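Local coordinates for protein Nrps/pks (Streptomyces albus, PDB 4OPF) that serves as ketosynthase domain KS8 of OzmH, an AT-less type I polyketide synthase of the oxazolomycin pathway, where it probably catalyses condensation steps that extend the acyl chain, at residues 353-358 with 376-381; 213-218 with 361-366; 13-18 with 88-93; 273-278 with 402-407. One frame throughout, in Å; residues are numbered along the deposited sequence.

Contact 1. Residues 353-358 with 376-381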
loop_
_atom_site.group_PDB
_atom_site.type_symbol
_atom_site.label_atom_id
_atom_site.label_comp_id
_atom_site.label_asym_id
_atom_site.label_seq_id
_atom_site.Cartn_x
_atom_site.Cartn_y
_atom_site.Cartn_z
ATOM N N ARG A 353 16.580 27.242 3.452
ATOM C CA ARG A 353 17.960 27.175 2.944
ATOM C C ARG A 353 18.984 27.169 4.072
ATOM O O ARG A 353 19.872 28.009 4.123
ATOM C CB ARG A 353 18.232 28.323 1.963
ATOM C CG ARG A 353 17.254 28.291 0.812
ATOM C CD ARG A 353 17.300 29.504 -0.091
ATOM N NE ARG A 353 16.197 29.383 -1.053
ATOM C CZ ARG A 353 15.966 30.189 -2.098
ATOM N NH1 ARG A 353 16.769 31.222 -2.359
ATOM N NH2 ARG A 353 14.919 29.948 -2.898
ATOM N N ALA A 354 18.860 26.226 4.975
ATOM C CA ALA A 354 19.795 26.133 6.051
ATOM C C ALA A 354 19.974 24.702 6.472
ATOM O O ALA A 354 19.051 23.876 6.355
ATOM C CB ALA A 354 19.338 26.977 7.240
ATOM N N ILE A 355 21.153 24.436 7.006
ATOM C CA ILE A 355 21.449 23.156 7.605
ATOM C C ILE A 355 21.422 23.326 9.104
ATOM O O ILE A 355 22.034 24.216 9.622
ATOM C CB ILE A 355 22.792 22.640 7.122
ATOM C CG1 ILE A 355 22.669 22.455 5.599
ATOM C CG2 ILE A 355 23.096 21.320 7.831
ATOM C CD1 ILE A 355 23.709 21.579 4.989
ATOM N N VAL A 356 20.660 22.471 9.782
ATOM C CA VAL A 356 20.579 22.489 11.213
ATOM C C VAL A 356 21.680 21.672 11.885
ATOM O O VAL A 356 22.301 20.808 11.270
ATOM C CB VAL A 356 19.245 21.996 11.670
ATOM C CG1 VAL A 356 18.169 22.810 11.016
ATOM C CG2 VAL A 356 19.064 20.509 11.388
ATOM N N PRO A 357 21.933 21.968 13.161
ATOM C CA PRO A 357 22.978 21.226 13.862
ATOM C C PRO A 357 22.637 19.753 14.016
ATOM O O PRO A 357 21.475 19.392 14.211
ATOM C CB PRO A 357 23.013 21.855 15.264
ATOM C CG PRO A 357 22.146 23.029 15.230
ATOM C CD PRO A 357 21.437 23.118 13.915
ATOM N N PHE A 358 23.654 18.930 13.972
ATOM C CA PHE A 358 23.572 17.570 14.424
ATOM C C PHE A 358 24.064 17.467 15.864
ATOM O O PHE A 358 25.142 17.975 16.204
ATOM C CB PHE A 358 24.408 16.695 13.528
ATOM C CG PHE A 358 24.474 15.274 13.966
ATOM C CD1 PHE A 358 23.349 14.485 13.965
ATOM C CD2 PHE A 358 25.667 14.727 14.402
ATOM C CE1 PHE A 358 23.404 13.162 14.372
ATOM C CE2 PHE A 358 25.739 13.396 14.785
ATOM C CZ PHE A 358 24.600 12.609 14.780
ATOM N N ARG A 376 30.333 14.553 6.493
ATOM C CA ARG A 376 30.541 15.344 7.682
ATOM C C ARG A 376 29.228 15.586 8.465
ATOM O O ARG A 376 28.122 15.378 7.944
ATOM C CB ARG A 376 31.159 16.672 7.292
ATOM C CG ARG A 376 30.264 17.532 6.419
ATOM C CD ARG A 376 30.923 18.859 6.041
ATOM N NE ARG A 376 31.563 19.480 7.220
ATOM C CZ ARG A 376 30.981 20.350 8.039
ATOM N NH1 ARG A 376 29.744 20.766 7.825
ATOM N NH2 ARG A 376 31.635 20.795 9.092
ATOM N N PHE A 377 29.376 16.032 9.705
ATOM C CA PHE A 377 28.272 16.380 10.578
ATOM C C PHE A 377 28.333 17.872 10.940
ATOM O O PHE A 377 29.292 18.268 11.564
ATOM C CB PHE A 377 28.422 15.633 11.881
ATOM C CG PHE A 377 28.298 14.146 11.772
ATOM C CD1 PHE A 377 27.230 13.564 11.111
ATOM C CD2 PHE A 377 29.234 13.321 12.410
ATOM C CE1 PHE A 377 27.114 12.187 11.042
ATOM C CE2 PHE A 377 29.125 11.941 12.346
ATOM C CZ PHE A 377 28.062 11.382 11.653
ATOM N N GLU A 378 27.348 18.683 10.546
ATOM C CA GLU A 378 27.324 20.082 10.896
ATOM C C GLU A 378 27.001 20.250 12.382
ATOM O O GLU A 378 26.113 19.597 12.908
ATOM C CB GLU A 378 26.285 20.808 10.047
ATOM C CG GLU A 378 26.317 22.323 10.137
ATOM C CD GLU A 378 27.735 22.932 10.181
ATOM O OE1 GLU A 378 28.450 22.904 9.151
ATOM O OE2 GLU A 378 28.122 23.467 11.231
ATOM N N ARG A 379 27.723 21.109 13.058
ATOM C CA ARG A 379 27.485 21.351 14.454
ATOM C C ARG A 379 26.721 22.661 14.668
ATOM O O ARG A 379 26.220 22.894 15.755
ATOM C CB ARG A 379 28.801 21.404 15.189
ATOM C CG ARG A 379 29.707 20.179 15.031
ATOM C CD ARG A 379 29.220 19.055 15.944
ATOM N NE ARG A 379 29.711 17.728 15.545
ATOM C CZ ARG A 379 29.225 16.562 15.982
ATOM N NH1 ARG A 379 28.207 16.511 16.854
ATOM N NH2 ARG A 379 29.761 15.430 15.530
ATOM N N ALA A 380 26.651 23.530 13.663
ATOM C CA ALA A 380 25.974 24.815 13.832
ATOM C C ALA A 380 24.797 24.945 12.868
ATOM O O ALA A 380 24.708 24.203 11.917
ATOM C CB ALA A 380 26.947 25.936 13.577
ATOM N N LEU A 381 23.923 25.908 13.106
ATOM C CA LEU A 381 23.009 26.374 12.084
ATOM C C LEU A 381 23.781 27.123 11.006
ATOM O O LEU A 381 24.337 28.134 11.276
ATOM C CB LEU A 381 22.000 27.341 12.672
ATOM C CG LEU A 381 20.876 27.803 11.717
ATOM C CD1 LEU A 381 20.008 26.650 11.200
ATOM C CD2 LEU A 381 20.016 28.847 12.441
#

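Contact 2. Residues 213-218 with 361-366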
loop_
_atom_site.group_PDB
_atom_site.type_symbol
_atom_site.label_atom_id
_atom_site.label_comp_id
_atom_site.label_asym_id
_atom_site.label_seq_id
_atom_site.Cartn_x
_atom_site.Cartn_y
_atom_site.Cartn_z
ATOM N N VAL A 213 23.979 8.350 18.642
ATOM C CA VAL A 213 24.123 7.709 17.341
ATOM C C VAL A 213 25.463 8.057 16.686
ATOM O O VAL A 213 26.127 9.014 17.100
ATOM C CB VAL A 213 22.874 7.959 16.435
ATOM C CG1 VAL A 213 22.665 9.434 16.106
ATOM C CG2 VAL A 213 22.953 7.125 15.177
ATOM N N PHE A 214 25.881 7.210 15.723
ATOM C CA PHE A 214 27.191 7.314 14.988
ATOM C C PHE A 214 28.393 7.519 15.932
ATOM O O PHE A 214 29.320 8.269 15.626
ATOM C CB PHE A 214 27.146 8.377 13.860
ATOM C CG PHE A 214 26.104 8.093 12.836
ATOM C CD1 PHE A 214 26.117 6.893 12.133
ATOM C CD2 PHE A 214 25.072 8.987 12.598
ATOM C CE1 PHE A 214 25.122 6.587 11.203
ATOM C CE2 PHE A 214 24.078 8.686 11.670
ATOM C CZ PHE A 214 24.120 7.490 10.961
ATOM N N ASP A 215 28.362 6.742 17.013
ATOM C CA ASP A 215 28.978 7.069 18.289
ATOM C C ASP A 215 29.041 5.797 19.158
ATOM O O ASP A 215 28.084 5.009 19.175
ATOM C CB ASP A 215 28.067 8.080 18.997
ATOM C CG ASP A 215 28.649 8.595 20.302
ATOM O OD1 ASP A 215 28.783 7.844 21.296
ATOM O OD2 ASP A 215 28.948 9.794 20.345
ATOM N N ARG A 216 30.119 5.619 19.926
ATOM C CA ARG A 216 30.284 4.421 20.801
ATOM C C ARG A 216 29.280 4.197 21.970
ATOM O O ARG A 216 29.154 3.070 22.455
ATOM C CB ARG A 216 31.690 4.390 21.397
ATOM C CG ARG A 216 32.751 3.961 20.424
ATOM C CD ARG A 216 34.010 3.627 21.197
ATOM N NE ARG A 216 34.775 4.808 21.659
ATOM C CZ ARG A 216 35.311 5.001 22.885
ATOM N NH1 ARG A 216 35.209 4.090 23.860
ATOM N NH2 ARG A 216 35.989 6.130 23.142
ATOM N N ARG A 217 28.600 5.237 22.444
ATOM C CA ARG A 217 27.618 5.057 23.528
ATOM C C ARG A 217 26.232 4.626 23.022
ATOM O O ARG A 217 25.327 4.380 23.831
ATOM C CB ARG A 217 27.516 6.329 24.366
ATOM C CG ARG A 217 28.782 6.604 25.174
ATOM C CD ARG A 217 28.864 8.070 25.586
ATOM N NE ARG A 217 29.131 8.964 24.449
ATOM C CZ ARG A 217 29.183 10.293 24.523
ATOM N NH1 ARG A 217 28.977 10.918 25.682
ATOM N NH2 ARG A 217 29.437 11.001 23.432
ATOM N N ALA A 218 26.081 4.515 21.697
ATOM C CA ALA A 218 24.779 4.202 21.051
ATOM C C ALA A 218 24.062 2.934 21.592
ATOM O O ALA A 218 24.591 1.819 21.509
ATOM C CB ALA A 218 24.946 4.130 19.524
ATOM N N GLY A 361 27.172 11.977 17.493
ATOM C CA GLY A 361 28.423 11.722 16.722
ATOM C C GLY A 361 29.765 12.055 17.396
ATOM O O GLY A 361 30.825 12.113 16.739
ATOM N N ARG A 362 29.723 12.203 18.721
ATOM C CA ARG A 362 30.774 12.878 19.491
ATOM C C ARG A 362 31.768 11.850 20.072
ATOM O O ARG A 362 32.412 12.101 21.101
ATOM C CB ARG A 362 30.175 13.768 20.628
ATOM C CG ARG A 362 28.660 14.060 20.614
ATOM C CD ARG A 362 27.873 13.026 21.424
ATOM N NE ARG A 362 26.547 13.491 21.805
ATOM C CZ ARG A 362 25.494 12.706 22.033
ATOM N NH1 ARG A 362 25.574 11.385 21.881
ATOM N NH2 ARG A 362 24.330 13.266 22.375
ATOM N N GLN A 363 31.896 10.703 19.404
ATOM C CA GLN A 363 32.713 9.586 19.887
ATOM C C GLN A 363 32.806 8.593 18.723
ATOM O O GLN A 363 32.168 7.532 18.743
ATOM C CB GLN A 363 32.077 8.955 21.145
ATOM C CG GLN A 363 33.015 8.116 22.011
ATOM C CD GLN A 363 32.673 8.177 23.497
ATOM O OE1 GLN A 363 32.234 7.185 24.090
ATOM N NE2 GLN A 363 32.876 9.350 24.104
ATOM N N PRO A 364 33.611 8.941 17.695
ATOM C CA PRO A 364 33.440 8.271 16.410
ATOM C C PRO A 364 33.596 6.750 16.517
ATOM O O PRO A 364 34.168 6.227 17.485
ATOM C CB PRO A 364 34.520 8.910 15.519
ATOM C CG PRO A 364 35.567 9.381 16.466
ATOM C CD PRO A 364 34.858 9.726 17.750
ATOM N N LEU A 365 33.075 6.058 15.514
ATOM C CA LEU A 365 33.028 4.611 15.523
ATOM C C LEU A 365 34.442 4.122 15.308
ATOM O O LEU A 365 35.315 4.910 14.959
ATOM C CB LEU A 365 32.070 4.102 14.439
ATOM C CG LEU A 365 30.584 4.486 14.579
ATOM C CD1 LEU A 365 30.116 4.477 16.032
ATOM C CD2 LEU A 365 30.333 5.845 13.952
ATOM N N GLU A 366 34.665 2.830 15.482
ATOM C CA GLU A 366 36.025 2.310 15.607
ATOM C C GLU A 366 36.610 1.825 14.281
ATOM O O GLU A 366 37.839 1.712 14.146
ATOM C CB GLU A 366 36.043 1.171 16.624
ATOM C CG GLU A 366 37.396 0.890 17.253
ATOM C CD GLU A 366 37.375 -0.415 18.014
ATOM O OE1 GLU A 366 36.417 -0.625 18.785
ATOM O OE2 GLU A 366 38.294 -1.236 17.826
#

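Contact 3. Residues 13-18 with 88-93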
loop_
_atom_site.group_PDB
_atom_site.type_symbol
_atom_site.label_atom_id
_atom_site.label_comp_id
_atom_site.label_asym_id
_atom_site.label_seq_id
_atom_site.Cartn_x
_atom_site.Cartn_y
_atom_site.Cartn_z
ATOM N N GLY A 13 1.415 21.621 1.194
ATOM C CA GLY A 13 1.009 21.981 2.511
ATOM C C GLY A 13 1.495 20.968 3.515
ATOM O O GLY A 13 1.713 19.800 3.161
HETATM N N MSE A 14 1.685 21.409 4.755
HETATM C CA MSE A 14 2.180 20.510 5.762
HETATM C C MSE A 14 1.857 20.994 7.127
HETATM O O MSE A 14 1.754 22.181 7.361
HETATM C CB MSE A 14 3.694 20.350 5.640
HETATM C CG MSE A 14 4.411 21.709 5.695
HETATM SE SE MSE A 14 6.375 21.521 5.243
HETATM C CE MSE A 14 6.533 19.698 5.467
ATOM N N SER A 15 1.771 20.054 8.039
ATOM C CA SER A 15 1.563 20.317 9.433
ATOM C C SER A 15 2.170 19.196 10.207
ATOM O O SER A 15 2.408 18.096 9.686
ATOM C CB SER A 15 0.091 20.335 9.773
ATOM O OG SER A 15 -0.055 20.917 11.084
ATOM N N GLY A 16 2.422 19.442 11.467
ATOM C CA GLY A 16 2.911 18.387 12.356
ATOM C C GLY A 16 3.115 18.809 13.800
ATOM O O GLY A 16 2.998 19.981 14.112
ATOM N N ARG A 17 3.407 17.835 14.652
ATOM C CA ARG A 17 3.516 18.039 16.073
ATOM C C ARG A 17 4.485 17.010 16.589
ATOM O O ARG A 17 4.323 15.854 16.295
ATOM C CB ARG A 17 2.128 17.809 16.685
ATOM C CG ARG A 17 1.970 18.367 18.032
ATOM C CD ARG A 17 0.563 18.246 18.625
ATOM N NE ARG A 17 -0.490 18.544 17.645
ATOM C CZ ARG A 17 -1.809 18.613 17.950
ATOM N NH1 ARG A 17 -2.704 18.875 17.010
ATOM N NH2 ARG A 17 -2.228 18.430 19.220
ATOM N N PHE A 18 5.499 17.422 17.351
ATOM C CA PHE A 18 6.545 16.518 17.840
ATOM C C PHE A 18 6.931 16.924 19.248
ATOM O O PHE A 18 6.563 17.996 19.696
ATOM C CB PHE A 18 7.759 16.606 16.898
ATOM C CG PHE A 18 7.455 16.171 15.499
ATOM C CD1 PHE A 18 7.301 14.843 15.208
ATOM C CD2 PHE A 18 7.258 17.094 14.505
ATOM C CE1 PHE A 18 6.963 14.424 13.926
ATOM C CE2 PHE A 18 6.928 16.694 13.226
ATOM C CZ PHE A 18 6.769 15.344 12.929
ATOM N N THR A 88 -4.486 16.890 9.824
ATOM C CA THR A 88 -4.845 16.955 8.404
ATOM C C THR A 88 -5.561 18.281 8.154
ATOM O O THR A 88 -5.243 18.952 7.171
ATOM C CB THR A 88 -5.680 15.755 7.980
ATOM O OG1 THR A 88 -4.920 14.557 8.221
ATOM C CG2 THR A 88 -6.116 15.879 6.519
ATOM N N LEU A 89 -6.503 18.663 9.018
ATOM C CA LEU A 89 -7.115 19.963 8.906
ATOM C C LEU A 89 -6.052 21.071 8.870
ATOM O O LEU A 89 -6.145 21.973 8.038
ATOM C CB LEU A 89 -8.098 20.222 10.020
ATOM C CG LEU A 89 -8.718 21.614 10.038
ATOM C CD1 LEU A 89 -9.544 21.913 8.779
ATOM C CD2 LEU A 89 -9.546 21.731 11.275
ATOM N N PHE A 90 -5.058 20.997 9.747
ATOM C CA PHE A 90 -4.045 22.017 9.780
ATOM C C PHE A 90 -3.158 22.008 8.538
ATOM O O PHE A 90 -2.670 23.061 8.108
ATOM C CB PHE A 90 -3.180 21.922 11.049
ATOM C CG PHE A 90 -3.930 22.098 12.357
ATOM C CD1 PHE A 90 -5.148 22.724 12.431
ATOM C CD2 PHE A 90 -3.395 21.585 13.518
ATOM C CE1 PHE A 90 -5.828 22.847 13.643
ATOM C CE2 PHE A 90 -4.067 21.713 14.745
ATOM C CZ PHE A 90 -5.277 22.346 14.801
ATOM N N ALA A 91 -2.922 20.854 7.939
ATOM C CA ALA A 91 -2.162 20.830 6.691
ATOM C C ALA A 91 -2.933 21.475 5.561
ATOM O O ALA A 91 -2.359 22.176 4.737
ATOM C CB ALA A 91 -1.773 19.419 6.324
ATOM N N PHE A 92 -4.240 21.278 5.517
ATOM C CA PHE A 92 -5.061 21.953 4.511
ATOM C C PHE A 92 -5.027 23.473 4.695
ATOM O O PHE A 92 -4.931 24.215 3.716
ATOM C CB PHE A 92 -6.515 21.493 4.570
ATOM C CG PHE A 92 -6.732 20.059 4.189
ATOM C CD1 PHE A 92 -5.836 19.352 3.450
ATOM C CD2 PHE A 92 -7.857 19.416 4.589
ATOM C CE1 PHE A 92 -6.051 18.020 3.075
ATOM C CE2 PHE A 92 -8.118 18.091 4.187
ATOM C CZ PHE A 92 -7.207 17.397 3.428
ATOM N N CYS A 93 -5.160 23.921 5.940
ATOM C CA CYS A 93 -4.943 25.337 6.300
ATOM C C CYS A 93 -3.601 25.857 5.766
ATOM O O CYS A 93 -3.543 26.911 5.131
ATOM C CB CYS A 93 -4.955 25.516 7.811
ATOM S SG CYS A 93 -6.661 25.247 8.403
#

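Contact 4. Residues 273-278 with 402-407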
loop_
_atom_site.group_PDB
_atom_site.type_symbol
_atom_site.label_atom_id
_atom_site.label_comp_id
_atom_site.label_asym_id
_atom_site.label_seq_id
_atom_site.Cartn_x
_atom_site.Cartn_y
_atom_site.Cartn_z
ATOM N N GLY A 273 21.157 -0.434 -2.679
ATOM C CA GLY A 273 20.232 -0.525 -3.776
ATOM C C GLY A 273 19.071 0.471 -3.666
ATOM O O GLY A 273 18.684 1.079 -4.640
ATOM N N VAL A 274 18.501 0.644 -2.471
ATOM C CA VAL A 274 17.333 1.506 -2.343
ATOM C C VAL A 274 17.769 2.946 -2.546
ATOM O O VAL A 274 17.057 3.753 -3.155
ATOM C CB VAL A 274 16.598 1.304 -1.022
ATOM C CG1 VAL A 274 17.291 2.020 0.129
ATOM C CG2 VAL A 274 15.210 1.826 -1.163
HETATM N N MSE A 275 18.963 3.271 -2.100
HETATM C CA MSE A 275 19.433 4.655 -2.288
HETATM C C MSE A 275 19.770 4.900 -3.753
HETATM O O MSE A 275 19.389 5.935 -4.300
HETATM C CB MSE A 275 20.642 4.994 -1.435
HETATM C CG MSE A 275 20.336 4.945 0.071
HETATM SE SE MSE A 275 21.833 5.688 1.139
HETATM C CE MSE A 275 22.930 4.111 1.112
ATOM N N ALA A 276 20.478 3.980 -4.391
ATOM C CA ALA A 276 20.767 4.118 -5.824
ATOM C C ALA A 276 19.514 4.166 -6.672
ATOM O O ALA A 276 19.432 4.929 -7.628
ATOM C CB ALA A 276 21.680 2.976 -6.292
ATOM N N ARG A 277 18.488 3.391 -6.328
ATOM C CA ARG A 277 17.225 3.469 -7.042
ATOM C C ARG A 277 16.529 4.803 -6.895
ATOM O O ARG A 277 15.979 5.353 -7.866
ATOM C CB ARG A 277 16.315 2.302 -6.591
ATOM C CG ARG A 277 14.960 2.235 -7.255
ATOM C CD ARG A 277 15.027 1.911 -8.774
ATOM N NE ARG A 277 13.656 2.033 -9.301
ATOM C CZ ARG A 277 13.335 2.350 -10.546
ATOM N NH1 ARG A 277 12.049 2.471 -10.872
ATOM N NH2 ARG A 277 14.293 2.564 -11.449
ATOM N N ALA A 278 16.470 5.352 -5.697
ATOM C CA ALA A 278 15.785 6.647 -5.539
ATOM C C ALA A 278 16.488 7.731 -6.333
ATOM O O ALA A 278 15.844 8.624 -6.926
ATOM C CB ALA A 278 15.720 7.078 -4.090
ATOM N N ASN A 402 13.235 -1.058 3.554
ATOM C CA ASN A 402 14.000 0.129 3.429
ATOM C C ASN A 402 13.351 1.097 2.481
ATOM O O ASN A 402 12.736 0.694 1.463
ATOM C CB ASN A 402 15.369 -0.196 2.844
ATOM C CG ASN A 402 16.051 -1.305 3.560
ATOM O OD1 ASN A 402 16.345 -1.201 4.738
ATOM N ND2 ASN A 402 16.320 -2.378 2.864
ATOM N N ALA A 403 13.544 2.383 2.758
ATOM C CA ALA A 403 13.018 3.421 1.933
ATOM C C ALA A 403 13.967 4.594 1.889
ATOM O O ALA A 403 14.649 4.854 2.887
ATOM C CB ALA A 403 11.684 3.854 2.478
ATOM N N HIS A 404 13.970 5.318 0.767
ATOM C CA HIS A 404 14.837 6.468 0.610
ATOM C C HIS A 404 14.189 7.448 -0.337
ATOM O O HIS A 404 13.683 7.080 -1.387
ATOM C CB HIS A 404 16.189 5.991 0.051
ATOM C CG HIS A 404 17.276 7.029 0.010
ATOM N ND1 HIS A 404 18.016 7.393 1.118
ATOM C CD2 HIS A 404 17.817 7.709 -1.033
ATOM C CE1 HIS A 404 18.912 8.299 0.766
ATOM N NE2 HIS A 404 18.840 8.479 -0.538
ATOM N N ALA A 405 14.176 8.717 0.043
ATOM C CA ALA A 405 13.528 9.748 -0.739
ATOM C C ALA A 405 14.516 10.873 -1.004
ATOM O O ALA A 405 15.319 11.220 -0.119
ATOM C CB ALA A 405 12.321 10.281 0.009
ATOM N N VAL A 406 14.407 11.463 -2.189
ATOM C CA VAL A 406 15.208 12.603 -2.630
ATOM C C VAL A 406 14.287 13.796 -2.870
ATOM O O VAL A 406 13.326 13.692 -3.610
ATOM C CB VAL A 406 15.976 12.263 -3.925
ATOM C CG1 VAL A 406 16.789 13.441 -4.411
ATOM C CG2 VAL A 406 16.913 11.097 -3.677
ATOM N N LEU A 407 14.599 14.924 -2.224
ATOM C CA LEU A 407 13.826 16.149 -2.253
ATOM C C LEU A 407 14.665 17.379 -2.683
ATOM O O LEU A 407 15.893 17.407 -2.451
ATOM C CB LEU A 407 13.289 16.362 -0.871
ATOM C CG LEU A 407 12.342 15.278 -0.378
ATOM C CD1 LEU A 407 12.628 14.962 1.052
ATOM C CD2 LEU A 407 10.936 15.839 -0.496
#

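Contact 1. Residues 353-358 with 376-381
The rings of F358 and F377 run alongside each other in an offset stack, centroids 4.7 Å apart and planes 26° from parallel. CE2 of F358 sits over the centre of the F377 ring. F358 CG is anti to the backbone N (chi1 176°), beside the carbonyl carbon; the backbone F358 N gives E378 O a nearly straight bond of 2.8 Å. An alanine in place of F377 would probably leave the F358 ring without its stacking partner and open a gap between it and F370, whose ring meets F377 as well.

Next to the stack the packing stays close: P357 CB rests 3.4 Å from R379 O, and the I355 and E378 side chains cross at about a right angle, CG2 of I355 3.9 Å from CB of E378.

Toward solvent the contact is looser. L381 reaches back with CD1 to A354 CB at 4.0 Å, while its CA sends a C-H toward I355 O. A380 is exposed, and so is R379, whose NH1 bonds S360 O. The E378 carboxylate leaves the interface for R376 NH1 and A380 N, though it was modelled in two conformers and this pairing is less certain.

R353, at positive phi, ends helix 338-352 in a Schellman motif; from there the chain enters a short two-stranded antiparallel ribbon, 354-355 with 382-383, in this thiolase-type ketosynthase fold.

Contact 2. Residues 213-218 with 361-366
D215 turns its carboxylate onto the backbone of 361-366. OD2 takes a weak bond from R362 N, at 3.0 Å, and Q363 CB packs against the same group. With CG anti to its backbone N (chi1 -175°), the acid reaches across while its own backbone stays beside Q363. There R216 N donates to Q363 O at 3.0 Å, and D215 CA sends a C-H to the same oxygen. L365 fits tightly under the neighbouring peptide, its CD2 only 3.1 Å from F214 O.

The Q363 amide is held between two guanidinium groups. OE1 lies over the centre of one face of R216, and NE2 stands 3.6 Å above the plane of the R217 guanidinium, toward its rim, with the two planes 14° apart.

One step out, D215 OD1 accepts from R217 N at 2.9 Å through its anti lone pair, an Asx turn within the type I turn from D215 to A218. The R217 side chain folds back to a long salt bridge, NH2 to D215 OD2, 3.4 Å. Further out, V213 N bonds S360 OG and F214 N bonds D303 OD2 of helix 300-314, which also carries Q300, the residue L365 touches.

An alanine in place of D215 would probably leave R217 N and R362 N without their acceptor and the R217 guanidinium without its countercharge.

R217 NH2 and R362 NE are just 4.1 Å apart. The D215 carboxylate, in a long salt bridge with R217 and with OD2 4.0 Å from R362 NH1, is likely to offset part of that repulsion.

Contact 3. Residues 13-18 with 88-93
S15 holds OG anti to its backbone N (chi1 -166°) and F90 sets its CG anti to the carbonyl carbon (chi1 -61°), bringing the serine oxygen to the base of the phenylalanine side chain. OG lies 3.3 Å from F90 CB, at the edge of the ring and near its plane. The S15 CB settles on the helix backbone, 3.6 Å from A91 N, and faces A91 CB at 4.0 Å.

Further along the strand, R17 also extends with CG anti to the backbone N, then bends at chi3, the torsion that places NE, and its NH1 comes obliquely to 3.9 Å from F90 CE2. Two residues before S15, the closeness depends on a glycine: a CB on G13 would point at the helix and run into A91 O. A91 CB packs against the backbone as well, 4.0 Å from M14 C, while the selenomethionine side chain of M14 points to the other side, onto helix 338-352.

The axes of segments 13-17 and 88-93 approach to 6.0 Å, with their directions 142° apart. This is a helix lying on the face of the central sheet, and A91 and T88 also touch V229 on the adjacent strand 226-234.

The polar ends find their partners in the preceding turn of the helix. S15 OG bonds E87, and R17 NH1 makes salt bridges to E86 and E87. The F90 ring has a cation-pi partner in R423. The strand meets the helix through S15 and A91 and through the F90 side chain, and the R17 charge is likely to be balanced by E86 and E87.

Contact 4. Residues 273-278 with 402-407
M275 lies over the H404 ring in a CH-pi contact: CG stands 3.6 Å from the ring centroid and 10° off the normal. SE of this selenomethionine follows obliquely, 4.3 Å from that centroid. H404 carries CG anti to its backbone N (chi1 -172°), which directs the ring toward the helix. A278 CB closes on the ring edge, in plane and 3.8 Å from H404 CD2.

The remaining contacts are van der Waals packing, two of them against backbone carbonyls. V274 packs on the strand with both methyls, CG1 4.0 Å from N402 CB and CG2 3.8 Å from N402 O. A278 CB lies 3.4 Å from H404 O and touches V406 CG2.

Polar groups look elsewhere. Both ring nitrogens of H404 are satisfied, ND1 by S394 OG and NE2 by Y314 OH, which fixes the rotation of the ring. N402 ND2 bonds N255 and D257. R277 makes a salt bridge to D178 of the second subunit.

The axes of the two segments approach to 7.5 Å at 29°. Helix 268-282 lies over the central sheet as the connection of a beta-alpha-beta crossover between the parallel strands 247-256 and 291-293, as in thiolase-fold ketosynthases.

From the N terminus, contact 3 comes first, closing the loop between strand 9-17 and helix 79-95 before any other opens, and stands in series with the rest. Contact 2 opens at 213-218 and closes at 361-366. Contact 4 opens inside that span, at 273-278, but closes beyond it at 402-407, so the two cross. Contact 1, a short loop from 353-358 to 376-381, is nested within contact 4 and crosses contact 2. Contacts 1 and 2 touch, F377 CZ reaching F214 CB at 3.8 Å, and so link the loops around 213-218, 353-366 and 376-381. Contacts 3 and 4 lie on opposite sides of the chain's centre, each setting a helix on the same central sheet.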